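Local coordinates for pyruvate kinase (Cryptosporidium parvum, PDB 4DRS), which transfers the phosphate of phosphoenolpyruvate to ADP, giving pyruvate and ATP in the last step of glycolysis, at the interface of chains A and B. Coordinates in Å, arbitrary orientation; residue numbers count along the deposited sequence, not the author numbering. Chains: chain A/B, Pyruvate kinase.

Contact 1: the interface of chains A and B. Residues chain A 25-26, 29; chain B 309, 311-313, 316.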
# COMPACT_ATOMS: atom_id res chain seq x y z
N THR A 25 -9.29 10.35 13.78
CA THR A 25 -9.27 11.32 14.88
C THR A 25 -10.11 12.55 14.58
O THR A 25 -10.70 13.15 15.49
CB THR A 25 -7.83 11.78 15.22
OG1 THR A 25 -7.27 12.47 14.09
CG2 THR A 25 -6.94 10.59 15.59
N CYS A 26 -10.18 12.93 13.31
CA CYS A 26 -10.94 14.11 12.91
C CYS A 26 -12.45 13.89 12.82
O CYS A 26 -13.23 14.81 13.08
CB CYS A 26 -10.38 14.73 11.62
SG CYS A 26 -8.92 15.75 11.94
N MET A 29 -13.75 14.56 16.13
CA MET A 29 -13.84 15.99 16.44
C MET A 29 -15.15 16.61 15.94
O MET A 29 -15.69 17.52 16.57
CB MET A 29 -12.63 16.76 15.88
CG MET A 29 -12.40 18.11 16.55
SD MET A 29 -11.01 19.07 15.90
CE MET A 29 -11.75 19.83 14.46
N ALA B 309 -9.57 16.19 20.04
CA ALA B 309 -9.55 17.48 19.36
C ALA B 309 -8.13 17.89 19.00
O ALA B 309 -7.87 18.30 17.87
CB ALA B 309 -10.22 18.55 20.22
N LYS B 311 -5.36 16.01 18.57
CA LYS B 311 -4.80 15.16 17.52
C LYS B 311 -5.33 15.55 16.14
O LYS B 311 -4.57 15.60 15.17
CB LYS B 311 -5.07 13.68 17.80
CG LYS B 311 -4.20 13.10 18.91
CD LYS B 311 -4.52 11.63 19.15
CE LYS B 311 -3.70 11.08 20.32
NZ LYS B 311 -2.23 11.13 20.07
N CYS B 312 -6.62 15.84 16.06
CA CYS B 312 -7.22 16.25 14.80
C CYS B 312 -6.67 17.59 14.32
O CYS B 312 -6.32 17.74 13.14
CB CYS B 312 -8.74 16.32 14.93
SG CYS B 312 -9.52 17.00 13.45
N MET B 313 -6.60 18.56 15.22
CA MET B 313 -6.10 19.88 14.87
C MET B 313 -4.66 19.83 14.38
O MET B 313 -4.32 20.53 13.42
CB MET B 313 -6.27 20.86 16.04
CG MET B 313 -7.71 21.27 16.28
SD MET B 313 -7.91 22.48 17.60
CE MET B 313 -7.82 21.46 19.07
N LYS B 316 -4.63 18.27 10.73
CA LYS B 316 -5.10 19.25 9.75
C LYS B 316 -4.06 20.31 9.44
O LYS B 316 -3.90 20.70 8.29
CB LYS B 316 -6.41 19.90 10.21
CG LYS B 316 -7.63 19.00 10.05
CD LYS B 316 -8.90 19.72 10.46
CE LYS B 316 -10.13 18.93 10.05
NZ LYS B 316 -11.37 19.71 10.29

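Contact 2: the interface of chains A and B. Residues chain A 349, 381, 384-385, 388; chain B 304, 307-308.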
# COMPACT_ATOMS: atom_id res chain seq x y z
N ALA A 349 -4.70 7.60 27.00
CA ALA A 349 -5.13 7.61 25.61
C ALA A 349 -4.05 7.04 24.69
O ALA A 349 -4.33 6.19 23.84
CB ALA A 349 -5.49 9.02 25.18
N VAL A 381 -11.79 7.97 28.77
CA VAL A 381 -10.58 8.21 27.96
C VAL A 381 -10.28 7.03 27.05
O VAL A 381 -10.06 7.22 25.85
CB VAL A 381 -9.35 8.53 28.84
CG1 VAL A 381 -8.08 8.53 28.00
CG2 VAL A 381 -9.53 9.88 29.53
N GLN A 384 -12.72 6.86 24.24
CA GLN A 384 -12.44 7.96 23.33
C GLN A 384 -11.22 7.65 22.44
O GLN A 384 -11.25 7.89 21.23
CB GLN A 384 -12.26 9.26 24.11
CG GLN A 384 -12.73 10.52 23.40
CD GLN A 384 -14.15 10.43 22.86
OE1 GLN A 384 -15.07 9.97 23.55
NE2 GLN A 384 -14.34 10.88 21.63
N ALA A 385 -10.17 7.10 23.04
CA ALA A 385 -8.94 6.76 22.31
C ALA A 385 -9.18 5.66 21.28
O ALA A 385 -8.59 5.65 20.20
CB ALA A 385 -7.83 6.35 23.27
N CYS A 388 -10.18 6.60 17.77
CA CYS A 388 -9.09 7.11 16.93
C CYS A 388 -8.40 6.01 16.13
O CYS A 388 -7.49 6.29 15.34
CB CYS A 388 -8.06 7.83 17.80
SG CYS A 388 -8.70 9.27 18.67
N GLU B 304 -12.34 14.04 28.52
CA GLU B 304 -11.86 12.90 27.74
C GLU B 304 -11.77 13.17 26.24
O GLU B 304 -11.09 12.45 25.52
CB GLU B 304 -12.72 11.65 28.01
CG GLU B 304 -14.13 11.69 27.43
CD GLU B 304 -15.20 11.97 28.47
OE1 GLU B 304 -14.92 12.66 29.48
OE2 GLU B 304 -16.34 11.50 28.27
N PHE B 307 -7.96 15.44 24.07
CA PHE B 307 -6.85 14.87 23.29
C PHE B 307 -7.27 14.49 21.85
O PHE B 307 -6.44 14.52 20.93
CB PHE B 307 -6.22 13.66 24.00
CG PHE B 307 -6.95 12.38 23.76
CD1 PHE B 307 -7.95 11.96 24.64
CD2 PHE B 307 -6.65 11.59 22.66
CE1 PHE B 307 -8.64 10.78 24.41
CE2 PHE B 307 -7.33 10.41 22.43
CZ PHE B 307 -8.34 10.01 23.31
N VAL B 308 -8.54 14.13 21.67
CA VAL B 308 -9.07 13.83 20.34
C VAL B 308 -9.07 15.10 19.47
O VAL B 308 -8.60 15.08 18.33
CB VAL B 308 -10.50 13.22 20.39
CG1 VAL B 308 -11.05 13.03 18.98
CG2 VAL B 308 -10.49 11.89 21.13

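Contact 1: the interface of chains A and B
With SG anti to the backbone N (chi1 174°), B:Cys312 points away from helix 306-320, while A:Cys26 turns its own SG anti to its carbonyl carbon and beside its N (chi1 -81°); these two torsions bring the sulfurs together across the interface. They form an interchain disulfide, A:Cys26 SG to B:Cys312 SG 2.0 Å, twisted in the right-handed sense with a CB-SG-SG-CB angle of about 104°. The short N-terminal helix 24-31 of chain A is thereby stitched to helix 306-320 of chain B. A:Met29, one helical turn beyond A:Cys26, lies alongside this bridge: its chain runs straight to SD and bends there, bringing SD to 3.5 Å from B:Cys312 SG and CE to 3.7 Å from that same sulfur. The SD of A:Met29 also rests 4.0 Å from B:Met313 CG, and its methylene CG sits over the backbone of B:Ala309. Seen from the bridge, B:Lys316, extended beyond CG, comes in roughly at right angles to A:Met29, its CE 3.9 Å from A:Cys26 SG; its tip faces that of the methionine, with A:Met29 CE 4.2 Å from B:Lys316 NZ. A:Thr25 flanks the bridge at the N-terminal end, with its hydroxyl OG1 3.9 Å from B:Cys312 CA. The thioether of A:Met29 and the aliphatic chain of B:Lys316 pack against the disulfide, which covalently links the two subunits.

Contact 2: the interface of chains A and B
The ring of B:Phe307 is sandwiched between its neighbour B:Val308 and A:Ala349 of the other subunit. It lies at the subunit interface of a pyruvate kinase, whose central domain is a (beta/alpha)8 barrel; here helix 306-320 of chain B, with the 3-10 turn 303-305 before it, is set against helices 342-354 and 371-386 of chain A. The methyl CB of A:Ala349 stands over the centre of one face in a CH-pi contact, 3.5 Å from the centroid of the B:Phe307 ring, with carbons all round the ring at similar range. The opposite face carries CG2 of B:Val308, shifted toward the rim. At the edge, the backbone N of A:Ala385 lies in the plane of the ring, 3.4 Å from B:Phe307 CZ, and the CB of A:Ala385 also comes near this para carbon. B:Phe307 holds CG between its backbone N and carbonyl carbon (chi1 84°), and with chi2 at -92° the ring stands broadside to the methyl of A:Ala349 while CZ is driven between helices 342-354 and 371-386. A:Gln384 meets B:Val308 at about a right angle, its CG 3.5 Å from the valine CG2 and its amide NE2 at 4.0 Å. A bend at chi2 (51°) swings the amide away from the phenyl ring and lets the aliphatic stem of A:Gln384 do the packing: CB approaches B:Phe307 CE1 at 3.9 Å, and CG lies 3.3 Å from the backbone O of B:Glu304. Beyond the end of helix 371-386, A:Cys388 directs its SG at the same B:Val308 methyl, CG2, 4.0 Å away, which is thus shared between a glutamine stem, a thiol and the phenyl face. On the 3-10 turn side, A:Val381 and B:Glu304 run antiparallel past one another, CG2 of the valine 4.0 Å from B:Glu304 CB.

Contact 1 and contact 2 lie about 10 Å apart, measured between the centres of their C-alpha atoms, and both use helix 306-320 of chain B. Contact 2 takes its first residues and the 3-10 turn just before it; contact 1 takes positions from B:Ala309 to B:Lys316. Chain A supplies separate elements, helix 24-31 for contact 1 and helices 342-354 and 371-386, with the loop residue A:Cys388, for contact 2. One helix is therefore held both covalently and by packing. The two-fold symmetry repeats each contact with the chains exchanged, joining a pair of subunits within the four-subunit deposited assembly.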